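Local atomic coordinates of beta sliding clamp (Borrelia burgdorferi, PDB entry 6DJ8), a protein that probably encircles DNA as a ring-shaped head-to-tail homodimer and tethers DNA polymerases and other proteins to it, conferring processivity. Residues Ile33-Met38 / Asn82-Phe86; Phe77-Ile81 / Glu136-Asn141; Thr198-Arg202 / Tyr350-Ala354; Phe308-Leu313 / Tyr335-Asp341. All blocks are in the same frame, centred on the assembly; numbering follows the deposited sequence.

Contact 1 (Ile33-Met38 / Asn82-Phe86)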
loop_
_atom_site.group_PDB
_atom_site.type_symbol
_atom_site.label_atom_id
_atom_site.label_comp_id
_atom_site.label_asym_id
_atom_site.label_seq_id
_atom_site.Cartn_x
_atom_site.Cartn_y
_atom_site.Cartn_z
ATOM N N ILE A 33 8.224 -12.079 14.569
ATOM C CA ILE A 33 9.509 -11.467 14.890
ATOM C C ILE A 33 9.443 -9.978 14.586
ATOM O O ILE A 33 9.340 -9.575 13.422
ATOM C CB ILE A 33 10.651 -12.133 14.110
ATOM C CG1 ILE A 33 10.757 -13.616 14.456
ATOM C CG2 ILE A 33 11.962 -11.419 14.357
ATOM C CD1 ILE A 33 11.986 -14.285 13.867
ATOM N N LEU A 34 9.534 -9.156 15.628
ATOM C CA LEU A 34 9.748 -7.720 15.462
ATOM C C LEU A 34 11.188 -7.480 15.021
ATOM O O LEU A 34 12.124 -7.705 15.795
ATOM C CB LEU A 34 9.439 -6.984 16.764
ATOM C CG LEU A 34 9.814 -7.713 18.063
ATOM C CD1 LEU A 34 10.464 -6.760 19.053
ATOM C CD2 LEU A 34 8.604 -8.419 18.706
ATOM N N ASN A 35 11.370 -7.020 13.781
ATOM C CA ASN A 35 12.688 -6.928 13.146
ATOM C C ASN A 35 13.338 -5.590 13.487
ATOM O O ASN A 35 13.222 -4.608 12.752
ATOM C CB ASN A 35 12.563 -7.114 11.638
ATOM C CG ASN A 35 13.867 -6.847 10.901
ATOM O OD1 ASN A 35 14.953 -7.204 11.370
ATOM N ND2 ASN A 35 13.763 -6.206 9.741
ATOM N N ARG A 36 14.056 -5.556 14.608
ATOM C CA ARG A 36 14.748 -4.336 14.995
ATOM C C ARG A 36 16.020 -4.150 14.178
ATOM O O ARG A 36 16.048 -3.353 13.236
ATOM C CB ARG A 36 15.075 -4.344 16.490
ATOM C CG ARG A 36 13.860 -4.124 17.373
ATOM C CD ARG A 36 14.241 -3.602 18.753
ATOM N NE ARG A 36 15.139 -4.498 19.477
ATOM C CZ ARG A 36 14.782 -5.681 19.966
ATOM N NH1 ARG A 36 13.549 -6.130 19.795
ATOM N NH2 ARG A 36 15.665 -6.428 20.614
ATOM N N ASN A 37 17.069 -4.890 14.522
ATOM C CA ASN A 37 18.392 -4.651 13.972
ATOM C C ASN A 37 19.060 -5.989 13.682
ATOM O O ASN A 37 18.813 -6.990 14.360
ATOM C CB ASN A 37 19.241 -3.760 14.900
ATOM C CG ASN A 37 20.370 -4.508 15.575
ATOM O OD1 ASN A 37 21.416 -4.747 14.974
ATOM N ND2 ASN A 37 20.173 -4.856 16.845
ATOM N N MET A 38 19.878 -5.992 12.629
ATOM C CA MET A 38 20.529 -7.203 12.147
ATOM C C MET A 38 21.418 -7.865 13.194
ATOM O O MET A 38 21.628 -9.081 13.129
ATOM C CB MET A 38 21.332 -6.824 10.903
ATOM C CG MET A 38 22.332 -7.818 10.398
ATOM S SD MET A 38 23.209 -7.046 9.020
ATOM C CE MET A 38 24.141 -8.431 8.416
ATOM N N ASN A 82 19.565 -13.553 11.033
ATOM C CA ASN A 82 18.563 -12.498 10.942
ATOM C C ASN A 82 17.469 -12.869 9.954
ATOM O O ASN A 82 17.751 -13.181 8.797
ATOM C CB ASN A 82 19.244 -11.196 10.529
ATOM C CG ASN A 82 18.265 -10.080 10.312
ATOM O OD1 ASN A 82 17.897 -9.772 9.171
ATOM N ND2 ASN A 82 17.807 -9.479 11.405
ATOM N N ALA A 83 16.208 -12.847 10.424
ATOM C CA ALA A 83 15.111 -13.381 9.622
ATOM C C ALA A 83 14.885 -12.565 8.354
ATOM O O ALA A 83 14.593 -13.128 7.296
ATOM C CB ALA A 83 13.816 -13.410 10.442
ATOM N N SER A 84 14.952 -11.237 8.465
ATOM C CA SER A 84 14.691 -10.359 7.326
ATOM C C SER A 84 15.741 -10.549 6.225
ATOM O O SER A 84 15.406 -10.613 5.033
ATOM C CB SER A 84 14.653 -8.908 7.819
ATOM O OG SER A 84 14.437 -7.997 6.762
ATOM N N ASN A 85 17.015 -10.659 6.604
ATOM C CA ASN A 85 18.054 -10.882 5.599
ATOM C C ASN A 85 17.904 -12.247 4.939
ATOM O O ASN A 85 18.044 -12.373 3.718
ATOM C CB ASN A 85 19.442 -10.749 6.219
ATOM C CG ASN A 85 19.768 -9.329 6.608
ATOM O OD1 ASN A 85 19.045 -8.398 6.255
ATOM N ND2 ASN A 85 20.867 -9.150 7.335
ATOM N N PHE A 86 17.616 -13.280 5.729
ATOM C CA PHE A 86 17.475 -14.616 5.165
ATOM C C PHE A 86 16.313 -14.670 4.191
ATOM O O PHE A 86 16.415 -15.269 3.117
ATOM C CB PHE A 86 17.272 -15.632 6.296
ATOM C CG PHE A 86 17.428 -17.054 5.865
ATOM C CD1 PHE A 86 18.313 -17.397 4.858
ATOM C CD2 PHE A 86 16.671 -18.053 6.456
ATOM C CE1 PHE A 86 18.454 -18.710 4.456
ATOM C CE2 PHE A 86 16.816 -19.367 6.064
ATOM C CZ PHE A 86 17.712 -19.692 5.055
HETATM O O HOH W 1 14.562 -10.044 11.114
HETATM O O HOH W 2 19.031 -10.584 13.680
#

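Contact 2 (Phe77-Ile81 / Glu136-Asn141)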
loop_
_atom_site.group_PDB
_atom_site.type_symbol
_atom_site.label_atom_id
_atom_site.label_comp_id
_atom_site.label_asym_id
_atom_site.label_seq_id
_atom_site.Cartn_x
_atom_site.Cartn_y
_atom_site.Cartn_z
ATOM N N PHE A 77 23.541 -29.546 11.602
ATOM C CA PHE A 77 24.111 -28.327 12.158
ATOM C C PHE A 77 22.972 -27.354 12.412
ATOM O O PHE A 77 21.857 -27.539 11.925
ATOM C CB PHE A 77 25.153 -27.705 11.214
ATOM C CG PHE A 77 24.584 -27.235 9.889
ATOM C CD1 PHE A 77 24.416 -28.114 8.834
ATOM C CD2 PHE A 77 24.219 -25.912 9.709
ATOM C CE1 PHE A 77 23.911 -27.676 7.616
ATOM C CE2 PHE A 77 23.694 -25.463 8.491
ATOM C CZ PHE A 77 23.539 -26.345 7.446
ATOM N N LYS A 78 23.279 -26.287 13.146
ATOM C CA LYS A 78 22.316 -25.228 13.420
ATOM C C LYS A 78 22.924 -23.886 13.034
ATOM O O LYS A 78 24.145 -23.710 13.075
ATOM C CB LYS A 78 21.886 -25.194 14.899
ATOM C CG LYS A 78 21.292 -26.493 15.422
ATOM C CD LYS A 78 20.689 -26.279 16.801
ATOM C CE LYS A 78 20.178 -27.572 17.403
ATOM N NZ LYS A 78 18.871 -27.332 18.099
ATOM N N VAL A 79 22.055 -22.955 12.634
ATOM C CA VAL A 79 22.436 -21.597 12.250
ATOM C C VAL A 79 21.401 -20.616 12.792
ATOM O O VAL A 79 20.198 -20.817 12.615
ATOM C CB VAL A 79 22.553 -21.434 10.719
ATOM C CG1 VAL A 79 22.722 -19.980 10.376
ATOM C CG2 VAL A 79 23.746 -22.215 10.202
ATOM N N LEU A 80 21.871 -19.561 13.452
ATOM C CA LEU A 80 21.028 -18.442 13.853
ATOM C C LEU A 80 21.278 -17.285 12.891
ATOM O O LEU A 80 22.422 -16.823 12.761
ATOM C CB LEU A 80 21.340 -18.028 15.286
ATOM C CG LEU A 80 20.427 -17.005 15.946
ATOM C CD1 LEU A 80 19.055 -17.628 16.185
ATOM C CD2 LEU A 80 21.047 -16.534 17.262
ATOM N N ILE A 81 20.235 -16.829 12.206
ATOM C CA ILE A 81 20.406 -15.816 11.166
ATOM C C ILE A 81 19.245 -14.834 11.200
ATOM O O ILE A 81 18.091 -15.225 11.381
ATOM C CB ILE A 81 20.543 -16.452 9.770
ATOM C CG1 ILE A 81 20.676 -15.373 8.680
ATOM C CG2 ILE A 81 19.358 -17.338 9.451
ATOM C CD1 ILE A 81 21.018 -15.975 7.356
ATOM N N GLU A 136 25.761 -17.752 20.394
ATOM C CA GLU A 136 24.484 -17.066 20.511
ATOM C C GLU A 136 23.300 -18.017 20.416
ATOM O O GLU A 136 22.194 -17.644 20.819
ATOM C CB GLU A 136 24.365 -15.979 19.437
ATOM C CG GLU A 136 25.231 -14.735 19.668
ATOM C CD GLU A 136 24.798 -13.908 20.883
ATOM O OE1 GLU A 136 23.707 -14.160 21.448
ATOM O OE2 GLU A 136 25.550 -12.983 21.262
ATOM N N ILE A 137 23.501 -19.233 19.905
ATOM C CA ILE A 137 22.377 -20.152 19.749
ATOM C C ILE A 137 21.837 -20.558 21.112
ATOM O O ILE A 137 20.619 -20.656 21.308
ATOM C CB ILE A 137 22.776 -21.375 18.901
ATOM C CG1 ILE A 137 23.069 -20.943 17.461
ATOM C CG2 ILE A 137 21.655 -22.403 18.898
ATOM C CD1 ILE A 137 23.398 -22.086 16.530
ATOM N N GLU A 138 22.731 -20.802 22.073
ATOM C CA GLU A 138 22.282 -21.169 23.411
ATOM C C GLU A 138 21.346 -20.115 23.989
ATOM O O GLU A 138 20.374 -20.455 24.671
ATOM C CB GLU A 138 23.488 -21.373 24.325
ATOM N N ASN A 139 21.580 -18.842 23.670
ATOM C CA ASN A 139 20.725 -17.776 24.176
ATOM C C ASN A 139 19.307 -17.863 23.614
ATOM O O ASN A 139 18.357 -17.442 24.280
ATOM C CB ASN A 139 21.332 -16.415 23.832
ATOM C CG ASN A 139 22.673 -16.175 24.513
ATOM O OD1 ASN A 139 23.013 -16.822 25.505
ATOM N ND2 ASN A 139 23.445 -15.236 23.972
ATOM N N TYR A 140 19.143 -18.399 22.400
ATOM C CA TYR A 140 17.875 -18.383 21.669
ATOM C C TYR A 140 17.055 -19.665 21.796
ATOM O O TYR A 140 15.827 -19.594 21.907
ATOM C CB TYR A 140 18.148 -18.111 20.176
ATOM C CG TYR A 140 16.956 -17.714 19.316
ATOM C CD1 TYR A 140 16.685 -16.378 19.052
ATOM C CD2 TYR A 140 16.120 -18.673 18.737
ATOM C CE1 TYR A 140 15.599 -15.997 18.250
ATOM C CE2 TYR A 140 15.021 -18.299 17.925
ATOM C CZ TYR A 140 14.772 -16.958 17.691
ATOM O OH TYR A 140 13.710 -16.552 16.894
ATOM N N ASN A 141 17.702 -20.830 21.791
ATOM C CA ASN A 141 17.021 -22.090 21.496
ATOM C C ASN A 141 15.911 -22.418 22.497
ATOM O O ASN A 141 15.975 -22.076 23.682
ATOM C CB ASN A 141 18.029 -23.242 21.456
ATOM C CG ASN A 141 17.629 -24.341 20.475
ATOM O OD1 ASN A 141 16.453 -24.509 20.135
ATOM N ND2 ASN A 141 18.620 -25.093 20.012
#

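Contact 3 (Thr198-Arg202 / Tyr350-Ala354)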
loop_
_atom_site.group_PDB
_atom_site.type_symbol
_atom_site.label_atom_id
_atom_site.label_comp_id
_atom_site.label_asym_id
_atom_site.label_seq_id
_atom_site.Cartn_x
_atom_site.Cartn_y
_atom_site.Cartn_z
ATOM N N THR A 198 -13.308 -9.867 24.308
ATOM C CA THR A 198 -13.888 -8.539 24.431
ATOM C C THR A 198 -12.788 -7.538 24.724
ATOM O O THR A 198 -11.732 -7.883 25.257
ATOM C CB THR A 198 -14.924 -8.486 25.554
ATOM O OG1 THR A 198 -15.529 -7.183 25.604
ATOM C CG2 THR A 198 -14.220 -8.749 26.887
ATOM N N ASN A 199 -13.075 -6.281 24.404
ATOM C CA ASN A 199 -12.224 -5.165 24.781
ATOM C C ASN A 199 -12.923 -4.267 25.785
ATOM O O ASN A 199 -12.504 -3.125 25.983
ATOM C CB ASN A 199 -11.793 -4.368 23.543
ATOM C CG ASN A 199 -12.904 -3.501 22.992
ATOM O OD1 ASN A 199 -14.096 -3.718 23.279
ATOM N ND2 ASN A 199 -12.525 -2.487 22.216
ATOM N N GLY A 200 -14.022 -4.744 26.377
ATOM C CA GLY A 200 -14.823 -3.953 27.275
ATOM C C GLY A 200 -15.981 -3.236 26.618
ATOM O O GLY A 200 -16.910 -2.816 27.314
ATOM N N HIS A 201 -15.950 -3.066 25.307
ATOM C CA HIS A 201 -17.009 -2.357 24.607
ATOM C C HIS A 201 -17.727 -3.194 23.568
ATOM O O HIS A 201 -18.924 -2.981 23.333
ATOM C CB HIS A 201 -16.411 -1.103 23.965
ATOM C CG HIS A 201 -15.843 -0.161 24.974
ATOM N ND1 HIS A 201 -14.581 -0.316 25.505
ATOM C CD2 HIS A 201 -16.368 0.938 25.564
ATOM C CE1 HIS A 201 -14.359 0.637 26.391
ATOM N NE2 HIS A 201 -15.421 1.419 26.435
ATOM N N ARG A 202 -17.033 -4.146 22.955
ATOM C CA ARG A 202 -17.610 -5.079 22.013
ATOM C C ARG A 202 -17.073 -6.459 22.367
ATOM O O ARG A 202 -15.985 -6.587 22.942
ATOM C CB ARG A 202 -17.302 -4.686 20.554
ATOM C CG ARG A 202 -15.858 -4.205 20.272
ATOM C CD ARG A 202 -14.936 -5.355 19.902
ATOM N NE ARG A 202 -13.606 -4.880 19.461
ATOM C CZ ARG A 202 -13.346 -4.475 18.223
ATOM N NH1 ARG A 202 -14.326 -4.485 17.312
ATOM N NH2 ARG A 202 -12.119 -4.053 17.884
ATOM N N TYR A 350 -16.372 -0.467 15.198
ATOM C CA TYR A 350 -16.835 -1.725 15.798
ATOM C C TYR A 350 -17.905 -2.371 14.936
ATOM O O TYR A 350 -17.871 -3.579 14.673
ATOM C CB TYR A 350 -17.378 -1.469 17.198
ATOM C CG TYR A 350 -16.371 -1.025 18.238
ATOM C CD1 TYR A 350 -15.002 -1.168 18.029
ATOM C CD2 TYR A 350 -16.802 -0.476 19.451
ATOM C CE1 TYR A 350 -14.087 -0.757 18.985
ATOM C CE2 TYR A 350 -15.903 -0.068 20.413
ATOM C CZ TYR A 350 -14.543 -0.217 20.174
ATOM O OH TYR A 350 -13.641 0.184 21.127
ATOM N N PHE A 351 -18.878 -1.571 14.500
ATOM C CA PHE A 351 -19.983 -2.074 13.690
ATOM C C PHE A 351 -19.452 -2.708 12.413
ATOM O O PHE A 351 -19.753 -3.865 12.098
ATOM C CB PHE A 351 -20.935 -0.901 13.381
ATOM C CG PHE A 351 -22.339 -1.295 12.972
ATOM C CD1 PHE A 351 -22.801 -2.601 13.092
ATOM C CD2 PHE A 351 -23.206 -0.329 12.473
ATOM C CE1 PHE A 351 -24.106 -2.935 12.713
ATOM C CE2 PHE A 351 -24.531 -0.651 12.103
ATOM C CZ PHE A 351 -24.975 -1.950 12.210
ATOM N N VAL A 352 -18.613 -1.964 11.687
ATOM C CA VAL A 352 -18.066 -2.444 10.418
ATOM C C VAL A 352 -17.194 -3.671 10.644
ATOM O O VAL A 352 -17.288 -4.659 9.906
ATOM C CB VAL A 352 -17.265 -1.324 9.716
ATOM C CG1 VAL A 352 -16.464 -1.885 8.545
ATOM C CG2 VAL A 352 -18.196 -0.183 9.257
ATOM N N GLU A 353 -16.305 -3.615 11.647
ATOM C CA GLU A 353 -15.456 -4.773 11.916
ATOM C C GLU A 353 -16.295 -6.004 12.196
ATOM O O GLU A 353 -15.980 -7.101 11.727
ATOM C CB GLU A 353 -14.535 -4.518 13.104
ATOM C CG GLU A 353 -13.102 -4.428 12.774
ATOM C CD GLU A 353 -12.229 -4.673 13.993
ATOM O OE1 GLU A 353 -11.200 -5.391 13.843
ATOM O OE2 GLU A 353 -12.586 -4.153 15.085
ATOM N N ALA A 354 -17.354 -5.847 12.994
ATOM C CA ALA A 354 -18.150 -7.011 13.359
ATOM C C ALA A 354 -18.870 -7.570 12.137
ATOM O O ALA A 354 -18.770 -8.763 11.834
ATOM C CB ALA A 354 -19.135 -6.644 14.475
HETATM O O HOH W 3 -17.152 -4.907 17.199
#

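Contact 4 (Phe308-Leu313 / Tyr335-Asp341)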
loop_
_atom_site.group_PDB
_atom_site.type_symbol
_atom_site.label_atom_id
_atom_site.label_comp_id
_atom_site.label_asym_id
_atom_site.label_seq_id
_atom_site.Cartn_x
_atom_site.Cartn_y
_atom_site.Cartn_z
ATOM N N PHE A 308 -33.678 3.422 14.190
ATOM C CA PHE A 308 -34.505 2.289 13.799
ATOM C C PHE A 308 -35.973 2.705 13.841
ATOM O O PHE A 308 -36.472 3.125 14.892
ATOM C CB PHE A 308 -34.307 1.095 14.735
ATOM C CG PHE A 308 -32.993 0.387 14.580
ATOM C CD1 PHE A 308 -31.869 0.830 15.239
ATOM C CD2 PHE A 308 -32.901 -0.756 13.808
ATOM C CE1 PHE A 308 -30.680 0.156 15.110
ATOM C CE2 PHE A 308 -31.727 -1.431 13.691
ATOM C CZ PHE A 308 -30.613 -0.972 14.332
ATOM N N SER A 309 -36.657 2.564 12.711
ATOM C CA SER A 309 -38.104 2.708 12.627
ATOM C C SER A 309 -38.634 1.537 11.814
ATOM O O SER A 309 -37.869 0.757 11.244
ATOM C CB SER A 309 -38.507 4.048 11.995
ATOM O OG SER A 309 -38.080 4.113 10.644
ATOM N N GLU A 310 -39.959 1.402 11.771
ATOM C CA GLU A 310 -40.552 0.274 11.060
ATOM C C GLU A 310 -40.238 0.324 9.567
ATOM O O GLU A 310 -40.014 -0.715 8.937
ATOM C CB GLU A 310 -42.057 0.232 11.305
ATOM C CG GLU A 310 -42.812 -0.839 10.522
ATOM C CD GLU A 310 -44.224 -1.059 11.086
ATOM O OE1 GLU A 310 -44.536 -0.454 12.141
ATOM O OE2 GLU A 310 -45.007 -1.842 10.495
ATOM N N LEU A 311 -40.221 1.514 8.975
ATOM C CA LEU A 311 -40.025 1.580 7.535
ATOM C C LEU A 311 -38.567 1.671 7.113
ATOM O O LEU A 311 -38.259 1.348 5.960
ATOM C CB LEU A 311 -40.790 2.766 6.936
ATOM C CG LEU A 311 -42.312 2.663 7.023
ATOM C CD1 LEU A 311 -42.946 3.769 6.207
ATOM C CD2 LEU A 311 -42.811 1.287 6.581
ATOM N N GLN A 312 -37.666 2.108 7.989
ATOM C CA GLN A 312 -36.301 2.305 7.531
ATOM C C GLN A 312 -35.346 2.295 8.710
ATOM O O GLN A 312 -35.730 2.556 9.854
ATOM C CB GLN A 312 -36.143 3.638 6.803
ATOM C CG GLN A 312 -36.143 4.788 7.787
ATOM C CD GLN A 312 -37.178 5.819 7.492
ATOM O OE1 GLN A 312 -37.943 5.690 6.540
ATOM N NE2 GLN A 312 -37.238 6.844 8.331
ATOM N N LEU A 313 -34.080 2.060 8.388
ATOM C CA LEU A 313 -32.962 2.302 9.280
ATOM C C LEU A 313 -32.233 3.530 8.755
ATOM O O LEU A 313 -31.870 3.577 7.575
ATOM C CB LEU A 313 -32.005 1.109 9.305
ATOM C CG LEU A 313 -30.648 1.321 9.969
ATOM C CD1 LEU A 313 -30.801 1.653 11.443
ATOM C CD2 LEU A 313 -29.714 0.104 9.765
ATOM N N TYR A 335 -34.589 -4.266 4.703
ATOM C CA TYR A 335 -34.659 -3.955 6.124
ATOM C C TYR A 335 -36.043 -4.282 6.664
ATOM O O TYR A 335 -37.049 -3.845 6.097
ATOM C CB TYR A 335 -34.328 -2.473 6.349
ATOM C CG TYR A 335 -34.648 -1.937 7.722
ATOM C CD1 TYR A 335 -33.719 -2.026 8.758
ATOM C CD2 TYR A 335 -35.858 -1.310 7.977
ATOM C CE1 TYR A 335 -34.000 -1.517 10.014
ATOM C CE2 TYR A 335 -36.153 -0.808 9.225
ATOM C CZ TYR A 335 -35.225 -0.911 10.243
ATOM O OH TYR A 335 -35.530 -0.405 11.492
ATOM N N LEU A 336 -36.089 -5.030 7.762
ATOM C CA LEU A 336 -37.322 -5.339 8.477
ATOM C C LEU A 336 -37.084 -5.017 9.943
ATOM O O LEU A 336 -35.985 -5.242 10.462
ATOM C CB LEU A 336 -37.743 -6.817 8.331
ATOM C CG LEU A 336 -38.127 -7.399 6.964
ATOM C CD1 LEU A 336 -36.928 -7.545 6.029
ATOM C CD2 LEU A 336 -38.820 -8.739 7.136
ATOM N N TYR A 337 -38.101 -4.474 10.603
ATOM C CA TYR A 337 -37.965 -4.051 11.988
ATOM C C TYR A 337 -39.257 -4.258 12.754
ATOM O O TYR A 337 -40.333 -3.912 12.263
ATOM C CB TYR A 337 -37.616 -2.585 12.101
ATOM C CG TYR A 337 -37.373 -2.135 13.515
ATOM C CD1 TYR A 337 -36.321 -2.667 14.252
ATOM C CD2 TYR A 337 -38.173 -1.160 14.110
ATOM C CE1 TYR A 337 -36.063 -2.249 15.530
ATOM C CE2 TYR A 337 -37.924 -0.731 15.401
ATOM C CZ TYR A 337 -36.850 -1.280 16.099
ATOM O OH TYR A 337 -36.565 -0.874 17.377
ATOM N N ASP A 338 -39.133 -4.790 13.967
ATOM C CA ASP A 338 -40.260 -4.947 14.885
ATOM C C ASP A 338 -39.841 -4.362 16.234
ATOM O O ASP A 338 -39.069 -4.988 16.968
ATOM C CB ASP A 338 -40.651 -6.410 14.996
ATOM C CG ASP A 338 -41.898 -6.619 15.827
ATOM O OD1 ASP A 338 -41.935 -6.194 17.001
ATOM O OD2 ASP A 338 -42.856 -7.197 15.279
ATOM N N GLY A 339 -40.306 -3.157 16.547
ATOM C CA GLY A 339 -39.901 -2.516 17.782
ATOM C C GLY A 339 -40.344 -1.068 17.822
ATOM O O GLY A 339 -41.058 -0.593 16.937
ATOM N N ALA A 340 -39.885 -0.371 18.860
ATOM C CA ALA A 340 -40.206 1.034 19.064
ATOM C C ALA A 340 -39.222 1.916 18.303
ATOM O O ALA A 340 -38.173 1.464 17.860
ATOM C CB ALA A 340 -40.166 1.384 20.550
ATOM N N ASP A 341 -39.583 3.184 18.130
ATOM C CA ASP A 341 -38.655 4.135 17.523
ATOM C C ASP A 341 -37.457 4.330 18.443
ATOM O O ASP A 341 -37.613 4.749 19.593
ATOM C CB ASP A 341 -39.346 5.466 17.244
ATOM C CG ASP A 341 -40.233 5.409 16.020
ATOM O OD1 ASP A 341 -40.335 4.320 15.417
ATOM O OD2 ASP A 341 -40.820 6.450 15.656
#

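Contact 1 (Ile33-Met38 / Asn82-Phe86)
Ile-33 to Met-38 is an irregular loop that bends past the start of a helix. Asn-35 is the centre of an inverse gamma turn, closed by a weak hydrogen bond from Arg-36 N to Leu-34 O (3.1 Å). Asn-82 to Phe-86 covers the strand-to-helix junction and the first helical turn, with Phe-86 N hydrogen-bonded to Asn-82 O at 3.1 Å. The backbones come closest at Met-38 and Asn-82, whose CA atoms are 5.8 Å apart, against 7.0 Å between the CA atoms of Asn-35 and Ser-84. Asn-82 is the N-cap: its OD1 accepts from Asn-85 N at 2.9 Å. Asn-82 ND2 faces the loop and donates to a water 2.8 Å away, which in turn donates to Met-38 O at 3.1 Å. A second water accepts from Ser-84 N (2.9 Å), an amide of the first turn, and donates weakly to Asn-35 OD1 (2.9 Å). Ile-33 CD1 packs on Ala-83 CB at 4.0 Å. The extended Met-38 side chain brings Met-38 CE to 3.5 Å from Asn-85 ND2. These two residues also pack on Thr-322 and Arg-324 of the second subunit, respectively, which places this side of the contact at the dimer interface. With no direct hydrogen bond between the segments, their polar groups meet through two waters, beside the single apolar pair Ile-33/Ala-83; a backbone hydrogen bond between Ser-43 and Ala-83 also ties the loop to the helix start.

Contact 2 (Phe77-Ile81 / Glu136-Asn141)
This is strand-to-helix packing in the N-terminal domain, where the short, weakly bonded helix around residues 136-140 lies across the edge strand Phe-77 to Ile-81. The segment axes are nearly perpendicular, at 81°, and approach to 8.9 Å. Leu-80 is the central residue of the crossing, the one most covered by the other segment. Leu-80 CB meets Ile-137 CG1 at 4.0 Å, Leu-80 CD2 reaches Glu-136 CB at 4.0 Å, and Leu-80 CD1 sits over the face of the Tyr-140 ring, 4.0 Å from the centroid and 18° off the normal, in a CH-pi contact. Two residues back along the strand, Lys-78 points the same way and offers its aliphatic base, with Lys-78 CB 3.8 Å from Ile-137 CD1. No hydrogen bond joins the segments, so the contact depends on apolar fit. The polar end of Asn-141 is held elsewhere, its OD1 accepting from Lys-57. Val-79 points away from the helix and packs on Leu-110 of strand 109-114, so strand 77-82 is covered on both faces. In the sheet it pairs with strand 44-50, through Val-79 with Ile-47 and Ile-81 with Leu-45, while Leu-80 is hydrogen-bonded through its backbone to Phe-132, shortly before the helix.

Contact 3 (Thr198-Arg202 / Tyr350-Ala354)
A salt bridge joins the central and C-terminal domains here: Arg-202 NH1 and NH2 both donate to Glu-353 OE2, each at 2.8 Å, with the carboxylate oxygen at the edge of the guanidinium. Asn-199 ND2 donates a hydrogen bond to Tyr-350 OH (3.1 Å). The loop presenting these groups is shaped by an ST turn, Gly-200 N to Thr-198 OG1 (3.0 Å), and an Asx motif, in which Asn-199 OD1 accepts from His-201 N (2.8 Å) and Arg-202 N (3.0 Å). Asn-199 thus braces its own turn with one side-chain atom and reaches the neighbouring domain with the other. The same loop helps line the site of the bound natural-product peptide, which hydrogen-bonds the backbone of Gly-200 and packs on Thr-198 and His-201. Farther out, His-201 CB rests 3.7 Å from Tyr-350 CE2, and a water links Arg-202 NH1 to Tyr-350 O, 2.9 Å from each. Arg-202 CG lies over the tyrosine face in a CH-pi contact, 3.8 Å from the Tyr-350 ring centroid and 9° off its normal.

Contact 4 (Phe308-Leu313 / Tyr335-Asp341)
Two tyrosines of an edge strand form the bumps of this contact, and a hairpin turn supplies the hollow. Residues Phe-308 to Leu-313 reverse direction through Glu-310 and Leu-311, with Ser-309 N hydrogen-bonded to Gln-312 O at 3.0 Å across the neck. Tyr-335 pushes its ring beneath this turn. The backbone of Gln-312 and Leu-313 lies over one ring face, with Gln-312 C only 3.2 Å from Tyr-335 CE2, and Leu-313 CB closes on Tyr-335 CE1 at 3.4 Å. At the tip of the ring, Tyr-335 OH donates a short hydrogen bond to Ser-309 O at 2.6 Å. Tyr-337 lies under the Phe-308 end of the turn: Phe-308 CB sits over its face, 4.0 Å from the Tyr-337 ring centroid in a CH-pi contact, Ser-309 O is 3.5 Å from Tyr-337 CB, and the Phe-308 and Tyr-337 rings meet obliquely with centroids 5.5 Å apart. Tyr-337 OH donates a hydrogen bond to Ala-340 O (2.9 Å), closing over Asp-338 and Gly-339; a CB on Gly-339 would clash with that hydroxyl. Beyond the bend, Asp-341 CA makes a CA-H...O contact with Phe-308 O at 3.6 Å. The contact thus bridges two sheets of the C-terminal domain: strand 335-338 edges one by pairing with strand 278-283, whereas the hairpin joins strands 303-308 and 312-318 of the other, where Phe-308 and Leu-313 are backbone hydrogen-bonded to Glu-342 and Ile-330.

Overall arrangement
Contacts 1 and 2 form one continuous patch of the N-terminal domain: their centres are about 14 Å apart, strand 77-82 runs directly into helix 83-92, and Phe-86 CB touches Ile-81 CD1 at 3.9 Å. Contacts 3 and 4 lie on the other side of the chain's centre, contact 4 nested in the loop closed by contact 3, with centres about 23 Å and nearest atoms about 6 Å apart. The peptide site is at contact 3, whose centre is about 33 Å from that of contact 1. Contacts 1 and 4, about 54 Å apart between centres, both reach the second subunit: Met-38 meets its Thr-322 and Gln-312 its Tyr-123, consistent with head-to-tail ring closure.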